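Local coordinates for cycloserine biosynthesis protein DcsG (Streptomyces lavendulae, PDB 6JIL) that catalyses the magnesium-dependent, ATP-driven cyclization of O-ureido-D-serine to the antibiotic D-cycloserine, at residues S180-G194 with L248-G260. Residues are numbered along the deposited sequence; the frame is centred on the assembly and turned at random.
Sequences SVDRHGETDLTFFDG and LPLVCGRVDLVRG. With ADP (adenosine-5'-diphosphate), chain G.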
ATOM      1  N   SER A 180      -9.678  12.219  13.191  1.00 26.79           N
ATOM      2  CA  SER A 180     -10.823  11.322  13.079  1.00 25.23           C
ATOM      3  C   SER A 180     -10.424   9.856  13.148  1.00 23.39           C
ATOM      4  O   SER A 180     -11.238   9.014  13.495  1.00 24.54           O
ATOM      5  CB  SER A 180     -11.585  11.566  11.774  1.00 25.20           C
ATOM      6  OG  SER A 180     -10.862  11.075  10.658  1.00 26.08           O
ATOM      7  N   VAL A 181      -9.176   9.545  12.828  1.00 22.32           N
ATOM      8  CA  VAL A 181      -8.733   8.152  12.838  1.00 23.79           C
ATOM      9  C   VAL A 181      -8.809   7.483  14.218  1.00 24.44           C
ATOM     10  O   VAL A 181      -8.969   6.265  14.317  1.00 23.61           O
ATOM     11  CB  VAL A 181      -7.296   8.024  12.271  1.00 21.70           C
ATOM     12  CG1 VAL A 181      -6.859   6.573  12.265  1.00 23.12           C
ATOM     13  CG2 VAL A 181      -7.252   8.570  10.862  1.00 21.45           C
ATOM     14  N   ASP A 182      -8.702   8.277  15.277  1.00 25.40           N
ATOM     15  CA  ASP A 182      -8.771   7.742  16.637  1.00 26.10           C
ATOM     16  C   ASP A 182     -10.116   7.085  16.932  1.00 27.49           C
ATOM     17  O   ASP A 182     -10.181   6.057  17.606  1.00 25.87           O
ATOM     18  CB  ASP A 182      -8.528   8.856  17.654  1.00 24.75           C
ATOM     19  CG  ASP A 182      -7.068   9.049  17.958  1.00 26.67           C
ATOM     20  OD1 ASP A 182      -6.733   9.999  18.694  1.00 29.68           O
ATOM     21  OD2 ASP A 182      -6.253   8.241  17.468  1.00 28.02           O
ATOM     22  N   ARG A 183     -11.188   7.684  16.424  1.00 28.88           N
ATOM     23  CA  ARG A 183     -12.520   7.155  16.659  1.00 30.21           C
ATOM     24  C   ARG A 183     -13.192   6.483  15.465  1.00 28.40           C
ATOM     25  O   ARG A 183     -14.086   5.664  15.645  1.00 29.76           O
ATOM     26  CB  ARG A 183     -13.423   8.262  17.211  1.00 33.40           C
ATOM     27  CG  ARG A 183     -13.154   9.658  16.648  1.00 39.20           C
ATOM     28  CD  ARG A 183     -13.997  10.711  17.384  1.00 43.64           C
ATOM     29  NE  ARG A 183     -13.641  12.084  17.025  1.00 46.71           N
ATOM     30  CZ  ARG A 183     -13.945  12.668  15.869  1.00 48.50           C
ATOM     31  NH1 ARG A 183     -14.619  12.004  14.943  1.00 49.20           N
ATOM     32  NH2 ARG A 183     -13.563  13.919  15.635  1.00 48.94           N
ATOM     33  N   HIS A 184     -12.760   6.805  14.252  1.00 26.61           N
ATOM     34  CA  HIS A 184     -13.376   6.222  13.066  1.00 25.42           C
ATOM     35  C   HIS A 184     -12.427   5.399  12.211  1.00 25.74           C
ATOM     36  O   HIS A 184     -12.780   4.980  11.110  1.00 26.74           O
ATOM     37  CB  HIS A 184     -14.000   7.328  12.224  1.00 24.32           C
ATOM     38  CG  HIS A 184     -15.072   8.083  12.942  1.00 26.09           C
ATOM     39  ND1 HIS A 184     -15.056   9.454  13.078  1.00 27.10           N
ATOM     40  CD2 HIS A 184     -16.178   7.652  13.591  1.00 26.84           C
ATOM     41  CE1 HIS A 184     -16.107   9.836  13.783  1.00 26.31           C
ATOM     42  NE2 HIS A 184     -16.803   8.762  14.106  1.00 28.08           N
ATOM     43  N   GLY A 185     -11.225   5.167  12.720  1.00 24.59           N
ATOM     44  CA  GLY A 185     -10.254   4.394  11.973  1.00 23.73           C
ATOM     45  C   GLY A 185     -10.133   4.849  10.532  1.00 23.95           C
ATOM     46  O   GLY A 185     -10.047   6.046  10.259  1.00 23.42           O
ATOM     47  N   GLU A 186     -10.139   3.890   9.609  1.00 23.18           N
ATOM     48  CA  GLU A 186     -10.010   4.188   8.187  1.00 21.21           C
ATOM     49  C   GLU A 186     -10.829   3.182   7.383  1.00 19.95           C
ATOM     50  O   GLU A 186     -11.232   2.145   7.906  1.00 17.85           O
ATOM     51  CB  GLU A 186      -8.538   4.089   7.773  1.00 20.66           C
ATOM     52  CG  GLU A 186      -8.085   2.663   7.507  1.00 20.00           C
ATOM     53  CD  GLU A 186      -6.581   2.498   7.496  1.00 20.86           C
ATOM     54  OE1 GLU A 186      -6.086   1.667   6.712  1.00 19.53           O
ATOM     55  OE2 GLU A 186      -5.897   3.182   8.282  1.00 22.06           O
ATOM     56  N   THR A 187     -11.068   3.488   6.111  1.00 19.43           N
ATOM     57  CA  THR A 187     -11.821   2.583   5.251  1.00 19.58           C
ATOM     58  C   THR A 187     -10.943   2.203   4.063  1.00 19.92           C
ATOM     59  O   THR A 187     -10.432   3.071   3.352  1.00 19.06           O
ATOM     60  CB  THR A 187     -13.126   3.239   4.752  1.00 20.52           C
ATOM     61  OG1 THR A 187     -13.891   3.689   5.879  1.00 20.14           O
ATOM     62  CG2 THR A 187     -13.960   2.237   3.967  1.00 19.74           C
ATOM     63  N   ASP A 188     -10.762   0.898   3.869  1.00 18.03           N
ATOM     64  CA  ASP A 188      -9.933   0.369   2.790  1.00 17.13           C
ATOM     65  C   ASP A 188     -10.789  -0.257   1.688  1.00 17.15           C
ATOM     66  O   ASP A 188     -11.417  -1.297   1.900  1.00 17.18           O
ATOM     67  CB  ASP A 188      -8.959  -0.675   3.352  1.00 19.55           C
ATOM     68  CG  ASP A 188      -7.949  -0.074   4.337  1.00 21.55           C
ATOM     69  OD1 ASP A 188      -8.118   1.098   4.742  1.00 21.14           O
ATOM     70  OD2 ASP A 188      -6.987  -0.782   4.709  1.00 20.02           O
ATOM     71  N   LEU A 189     -10.805   0.375   0.512  1.00 15.48           N
ATOM     72  CA  LEU A 189     -11.597  -0.107  -0.615  1.00 14.49           C
ATOM     73  C   LEU A 189     -10.773  -0.916  -1.614  1.00 15.50           C
ATOM     74  O   LEU A 189      -9.669  -0.527  -1.991  1.00 17.02           O
ATOM     75  CB  LEU A 189     -12.258   1.065  -1.352  1.00 13.78           C
ATOM     76  CG  LEU A 189     -13.299   1.941  -0.643  1.00 14.00           C
ATOM     77  CD1 LEU A 189     -12.635   2.782   0.439  1.00 11.63           C
ATOM     78  CD2 LEU A 189     -13.976   2.847  -1.673  1.00 10.22           C
ATOM     79  N   THR A 190     -11.325  -2.039  -2.054  1.00 15.08           N
ATOM     80  CA  THR A 190     -10.647  -2.898  -3.009  1.00 13.66           C
ATOM     81  C   THR A 190     -11.315  -2.805  -4.375  1.00 14.60           C
ATOM     82  O   THR A 190     -12.539  -2.876  -4.485  1.00 14.75           O
ATOM     83  CB  THR A 190     -10.666  -4.342  -2.529  1.00 13.31           C
ATOM     84  OG1 THR A 190      -9.858  -4.448  -1.352  1.00 15.95           O
ATOM     85  CG2 THR A 190     -10.132  -5.270  -3.593  1.00 14.52           C
ATOM     86  N   PHE A 191     -10.498  -2.634  -5.411  1.00 15.70           N
ATOM     87  CA  PHE A 191     -10.991  -2.522  -6.777  1.00 16.24           C
ATOM     88  C   PHE A 191     -10.375  -3.567  -7.691  1.00 16.97           C
ATOM     89  O   PHE A 191      -9.227  -3.976  -7.503  1.00 17.53           O
ATOM     90  CB  PHE A 191     -10.666  -1.149  -7.361  1.00 16.77           C
ATOM     91  CG  PHE A 191     -11.545  -0.043  -6.864  1.00 17.86           C
ATOM     92  CD1 PHE A 191     -11.497   0.365  -5.540  1.00 15.21           C
ATOM     93  CD2 PHE A 191     -12.388   0.633  -7.746  1.00 18.16           C
ATOM     94  CE1 PHE A 191     -12.271   1.439  -5.101  1.00 19.34           C
ATOM     95  CE2 PHE A 191     -13.167   1.707  -7.316  1.00 18.05           C
ATOM     96  CZ  PHE A 191     -13.106   2.112  -5.993  1.00 18.41           C
ATOM     97  N   PHE A 192     -11.147  -3.982  -8.689  1.00 17.87           N
ATOM     98  CA  PHE A 192     -10.684  -4.950  -9.673  1.00 18.63           C
ATOM     99  C   PHE A 192     -11.006  -4.412 -11.057  1.00 19.23           C
ATOM    100  O   PHE A 192     -12.169  -4.218 -11.403  1.00 18.77           O
ATOM    101  CB  PHE A 192     -11.345  -6.301  -9.427  1.00 16.42           C
ATOM    102  CG  PHE A 192     -10.893  -6.957  -8.150  1.00 16.81           C
ATOM    103  CD1 PHE A 192     -11.804  -7.276  -7.150  1.00 15.00           C
ATOM    104  CD2 PHE A 192      -9.550  -7.242  -7.943  1.00 14.61           C
ATOM    105  CE1 PHE A 192     -11.386  -7.869  -5.967  1.00 14.77           C
ATOM    106  CE2 PHE A 192      -9.121  -7.835  -6.760  1.00 14.97           C
ATOM    107  CZ  PHE A 192     -10.044  -8.150  -5.770  1.00 14.52           C
ATOM    108  N   ASP A 193      -9.958  -4.144 -11.831  1.00 20.91           N
ATOM    109  CA  ASP A 193     -10.092  -3.592 -13.177  1.00 23.24           C
ATOM    110  C   ASP A 193     -10.882  -2.286 -13.216  1.00 23.67           C
ATOM    111  O   ASP A 193     -11.698  -2.067 -14.112  1.00 24.75           O
ATOM    112  CB  ASP A 193     -10.732  -4.607 -14.126  1.00 24.62           C
ATOM    113  CG  ASP A 193      -9.706  -5.494 -14.795  1.00 26.42           C
ATOM    114  OD1 ASP A 193      -8.505  -5.163 -14.698  1.00 27.92           O
ATOM    115  OD2 ASP A 193     -10.087  -6.508 -15.423  1.00 27.78           O
ATOM    116  N   GLY A 194     -10.627  -1.422 -12.239  1.00 22.99           N
ATOM    117  CA  GLY A 194     -11.302  -0.142 -12.178  1.00 22.73           C
ATOM    118  C   GLY A 194     -12.717  -0.213 -11.638  1.00 23.51           C
ATOM    119  O   GLY A 194     -13.458   0.767 -11.726  1.00 24.72           O
ATOM    120  N   LEU A 248      -4.137  -0.431 -19.518  1.00 28.24           N
ATOM    121  CA  LEU A 248      -5.234  -1.149 -18.891  1.00 23.83           C
ATOM    122  C   LEU A 248      -5.451  -0.677 -17.463  1.00 23.81           C
ATOM    123  O   LEU A 248      -4.578  -0.052 -16.866  1.00 23.38           O
ATOM    124  CB  LEU A 248      -4.916  -2.645 -18.878  1.00 20.90           C
ATOM    125  CG  LEU A 248      -4.800  -3.372 -20.220  1.00 21.44           C
ATOM    126  CD1 LEU A 248      -4.210  -4.758 -20.010  1.00 20.27           C
ATOM    127  CD2 LEU A 248      -6.181  -3.465 -20.869  1.00 20.75           C
ATOM    128  N   PRO A 249      -6.627  -0.968 -16.893  1.00 24.09           N
ATOM    129  CA  PRO A 249      -6.890  -0.550 -15.515  1.00 23.89           C
ATOM    130  C   PRO A 249      -5.980  -1.389 -14.619  1.00 24.49           C
ATOM    131  O   PRO A 249      -5.314  -2.313 -15.087  1.00 24.50           O
ATOM    132  CB  PRO A 249      -8.358  -0.923 -15.306  1.00 24.61           C
ATOM    133  CG  PRO A 249      -8.915  -1.016 -16.708  1.00 25.29           C
ATOM    134  CD  PRO A 249      -7.799  -1.646 -17.470  1.00 23.85           C
ATOM    135  N   LEU A 250      -5.933  -1.075 -13.338  1.00 23.45           N
ATOM    136  CA  LEU A 250      -5.115  -1.875 -12.451  1.00 24.33           C
ATOM    137  C   LEU A 250      -5.905  -3.161 -12.186  1.00 23.29           C
ATOM    138  O   LEU A 250      -7.091  -3.111 -11.867  1.00 21.29           O
ATOM    139  CB  LEU A 250      -4.847  -1.102 -11.161  1.00 25.43           C
ATOM    140  CG  LEU A 250      -3.921   0.092 -11.410  1.00 27.07           C
ATOM    141  CD1 LEU A 250      -4.268   1.228 -10.474  1.00 27.67           C
ATOM    142  CD2 LEU A 250      -2.471  -0.352 -11.247  1.00 25.73           C
ATOM    143  N   VAL A 251      -5.259  -4.310 -12.358  1.00 23.74           N
ATOM    144  CA  VAL A 251      -5.936  -5.583 -12.128  1.00 24.40           C
ATOM    145  C   VAL A 251      -6.594  -5.525 -10.759  1.00 23.70           C
ATOM    146  O   VAL A 251      -7.736  -5.949 -10.582  1.00 25.26           O
ATOM    147  CB  VAL A 251      -4.950  -6.783 -12.159  1.00 24.38           C
ATOM    148  CG1 VAL A 251      -4.371  -6.940 -13.541  1.00 25.67           C
ATOM    149  CG2 VAL A 251      -3.829  -6.570 -11.149  1.00 26.38           C
ATOM    150  N   CYS A 252      -5.863  -4.989  -9.790  1.00 22.71           N
ATOM    151  CA  CYS A 252      -6.379  -4.868  -8.439  1.00 24.44           C
ATOM    152  C   CYS A 252      -5.662  -3.732  -7.743  1.00 24.69           C
ATOM    153  O   CYS A 252      -4.574  -3.323  -8.155  1.00 25.48           O
ATOM    154  CB  CYS A 252      -6.155  -6.163  -7.653  1.00 24.04           C
ATOM    155  SG  CYS A 252      -4.441  -6.447  -7.180  1.00 24.36           S
ATOM    156  N   GLY A 253      -6.281  -3.222  -6.686  1.00 22.96           N
ATOM    157  CA  GLY A 253      -5.683  -2.141  -5.937  1.00 19.82           C
ATOM    158  C   GLY A 253      -6.517  -1.878  -4.711  1.00 18.39           C
ATOM    159  O   GLY A 253      -7.680  -2.256  -4.654  1.00 19.06           O
ATOM    160  N   ARG A 254      -5.916  -1.247  -3.717  1.00 17.79           N
ATOM    161  CA  ARG A 254      -6.629  -0.918  -2.503  1.00 19.63           C
ATOM    162  C   ARG A 254      -6.319   0.538  -2.214  1.00 20.51           C
ATOM    163  O   ARG A 254      -5.160   0.956  -2.270  1.00 20.86           O
ATOM    164  CB  ARG A 254      -6.162  -1.791  -1.334  1.00 20.25           C
ATOM    165  CG  ARG A 254      -7.153  -1.808  -0.170  1.00 22.50           C
ATOM    166  CD  ARG A 254      -6.635  -2.569   1.059  1.00 20.83           C
ATOM    167  NE  ARG A 254      -5.644  -1.801   1.798  1.00 21.53           N
ATOM    168  CZ  ARG A 254      -4.350  -2.105   1.858  1.00 23.53           C
ATOM    169  NH1 ARG A 254      -3.885  -3.173   1.223  1.00 22.04           N
ATOM    170  NH2 ARG A 254      -3.518  -1.332   2.545  1.00 23.47           N
ATOM    171  N   VAL A 255      -7.358   1.309  -1.921  1.00 19.74           N
ATOM    172  CA  VAL A 255      -7.200   2.716  -1.616  1.00 19.62           C
ATOM    173  C   VAL A 255      -7.703   2.917  -0.202  1.00 20.91           C
ATOM    174  O   VAL A 255      -8.870   2.652   0.082  1.00 20.90           O
ATOM    175  CB  VAL A 255      -8.025   3.578  -2.578  1.00 20.53           C
ATOM    176  CG1 VAL A 255      -7.787   5.048  -2.296  1.00 18.43           C
ATOM    177  CG2 VAL A 255      -7.655   3.240  -4.012  1.00 20.97           C
ATOM    178  N   ASP A 256      -6.821   3.368   0.690  1.00 20.65           N
ATOM    179  CA  ASP A 256      -7.206   3.587   2.079  1.00 19.69           C
ATOM    180  C   ASP A 256      -7.573   5.053   2.323  1.00 20.16           C
ATOM    181  O   ASP A 256      -6.794   5.968   2.032  1.00 19.02           O
ATOM    182  CB  ASP A 256      -6.079   3.135   3.011  1.00 20.08           C
ATOM    183  CG  ASP A 256      -5.628   1.701   2.722  1.00 23.44           C
ATOM    184  OD1 ASP A 256      -6.481   0.851   2.366  1.00 19.56           O
ATOM    185  OD2 ASP A 256      -4.419   1.420   2.857  1.00 23.79           O
ATOM    186  N   LEU A 257      -8.775   5.257   2.858  1.00 19.55           N
ATOM    187  CA  LEU A 257      -9.307   6.591   3.120  1.00 20.00           C
ATOM    188  C   LEU A 257      -9.507   6.927   4.582  1.00 18.29           C
ATOM    189  O   LEU A 257      -9.816   6.058   5.390  1.00 19.04           O
ATOM    190  CB  LEU A 257     -10.660   6.746   2.424  1.00 20.12           C
ATOM    191  CG  LEU A 257     -10.727   7.062   0.933  1.00 21.66           C
ATOM    192  CD1 LEU A 257      -9.571   6.435   0.200  1.00 20.46           C
ATOM    193  CD2 LEU A 257     -12.071   6.580   0.398  1.00 17.34           C
ATOM    194  N   VAL A 258      -9.340   8.205   4.906  1.00 18.13           N
ATOM    195  CA  VAL A 258      -9.556   8.703   6.258  1.00 18.05           C
ATOM    196  C   VAL A 258     -10.461   9.924   6.148  1.00 18.69           C
ATOM    197  O   VAL A 258     -10.538  10.550   5.092  1.00 16.49           O
ATOM    198  CB  VAL A 258      -8.229   9.084   6.972  1.00 18.64           C
ATOM    199  CG1 VAL A 258      -7.409   7.828   7.232  1.00 17.12           C
ATOM    200  CG2 VAL A 258      -7.435  10.084   6.141  1.00 18.17           C
ATOM    201  N   ARG A 259     -11.153  10.251   7.235  1.00 22.16           N
ATOM    202  CA  ARG A 259     -12.079  11.383   7.258  1.00 25.03           C
ATOM    203  C   ARG A 259     -11.415  12.682   7.691  1.00 25.43           C
ATOM    204  O   ARG A 259     -10.834  12.757   8.766  1.00 25.69           O
ATOM    205  CB  ARG A 259     -13.248  11.090   8.212  1.00 28.03           C
ATOM    206  CG  ARG A 259     -13.951   9.759   7.966  1.00 33.61           C
ATOM    207  CD  ARG A 259     -15.043   9.455   9.006  1.00 38.74           C
ATOM    208  NE  ARG A 259     -16.256  10.257   8.836  1.00 41.56           N
ATOM    209  CZ  ARG A 259     -16.440  11.472   9.343  1.00 43.31           C
ATOM    210  NH1 ARG A 259     -15.493  12.052  10.068  1.00 44.82           N
ATOM    211  NH2 ARG A 259     -17.577  12.115   9.119  1.00 44.68           N
ATOM    212  N   GLY A 260     -11.504  13.709   6.853  1.00 27.02           N
ATOM    213  CA  GLY A 260     -10.927  14.989   7.223  1.00 29.45           C
ATOM    214  C   GLY A 260     -11.863  15.665   8.209  1.00 31.70           C
ATOM    215  O   GLY A 260     -12.906  15.107   8.548  1.00 32.81           O
TER
HETATM  216  PB  ADP G 403       1.542   1.436   6.140  1.00 15.07           P
HETATM  217  O1B ADP G 403       0.105   0.833   6.557  1.00 15.55           O
HETATM  218  O2B ADP G 403       1.807   1.161   4.662  1.00 16.24           O
HETATM  219  O3B ADP G 403       2.631   0.751   6.993  1.00 14.51           O
HETATM  220  PA  ADP G 403       0.200   3.759   6.749  1.00 15.40           P
HETATM  221  O1A ADP G 403       0.106   5.028   6.030  1.00 18.23           O
HETATM  222  O2A ADP G 403      -1.051   2.870   6.336  1.00 18.51           O
HETATM  223  O3A ADP G 403       1.622   3.054   6.362  1.00 18.34           O
HETATM  224  O5' ADP G 403       0.211   4.076   8.326  1.00 19.41           O
HETATM  225  C5' ADP G 403      -0.075   2.882   9.057  1.00 15.69           C
HETATM  226  C4' ADP G 403      -1.154   3.197  10.102  1.00 17.85           C
HETATM  227  O4' ADP G 403      -0.757   4.339  10.894  1.00 18.45           O
HETATM  228  C3' ADP G 403      -2.479   3.548   9.436  1.00 17.94           C
HETATM  229  O3' ADP G 403      -3.283   2.395   9.218  1.00 20.88           O
HETATM  230  C2' ADP G 403      -3.104   4.544  10.415  1.00 19.64           C
HETATM  231  O2' ADP G 403      -3.895   3.884  11.409  1.00 21.76           O
HETATM  232  C1' ADP G 403      -1.879   5.267  11.020  1.00 19.75           C
HETATM  233  N9  ADP G 403      -1.601   6.552  10.318  1.00 19.96           N
HETATM  234  C8  ADP G 403      -0.575   6.814   9.443  1.00 19.04           C
HETATM  235  N7  ADP G 403      -0.603   8.058   9.063  1.00 16.25           N
HETATM  236  C5  ADP G 403      -1.640   8.683   9.657  1.00 17.79           C
HETATM  237  C6  ADP G 403      -2.032  10.042   9.798  1.00 17.65           C
HETATM  238  N6  ADP G 403      -1.410  11.039   9.060  1.00 15.38           N
HETATM  239  N1  ADP G 403      -3.006  10.346  10.677  1.00 17.83           N
HETATM  240  C2  ADP G 403      -3.605   9.410  11.416  1.00 18.87           C
HETATM  241  N3  ADP G 403      -3.266   8.126  11.324  1.00 18.46           N
HETATM  242  C4  ADP G 403      -2.306   7.720  10.472  1.00 17.97           C
HETATM  243  O   HOH W   1     -12.817   6.832   6.039  1.00 33.54           O
HETATM  244  O   HOH W   2      -8.359  -1.725 -10.086  1.00 30.99           O
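V181 lays its CG2 methyl against V258 CG1 at 3.7 Å, and the same methyl comes within 3.8 Å of ADP C2, on the adenine. Beside it E186 rests CB on the V258 methyl and sends an extended chain to the ribose, where OE2 accepts a 2.9 Å hydrogen bond from ADP O3'. One end of this strand pair therefore forms part of the nucleotide pocket. Strands 186-192 and 252-259 run antiparallel, their axes 159° apart, and paired backbone hydrogen bonds join T187 to L257 and L189 to V255. On one face, L189 CD1 meets L257 CD2 at 3.8 Å, the two side chains crossing at about a right angle. The other face carries the charges in its middle part: R254, inferred to be catalytic, bends at chi3 (76°) and gives NH2 to the syn lone pair of D256 OD2 at 2.9 Å. D188 joins this network from across the pair, though its OD2 bond from R254 NE is weak. R254 NH1 turns to E271, a magnesium ligand, and to the carbonyl of S276, tying the network to the metal site. Farther along that same face, at the far end, F192 CE2 touches C252 CB at 3.5 Å, while S180 OG closes the near end with a 2.5 Å hydrogen bond to R259 O. Within the antiparallel sheet of the ATP-grasp fold the pair is interior, flanked by strands 195-202 and 265-271; helix 227-244 packs on the T187 and F191 side chains, and helix 285-296 reaches F192 and D193.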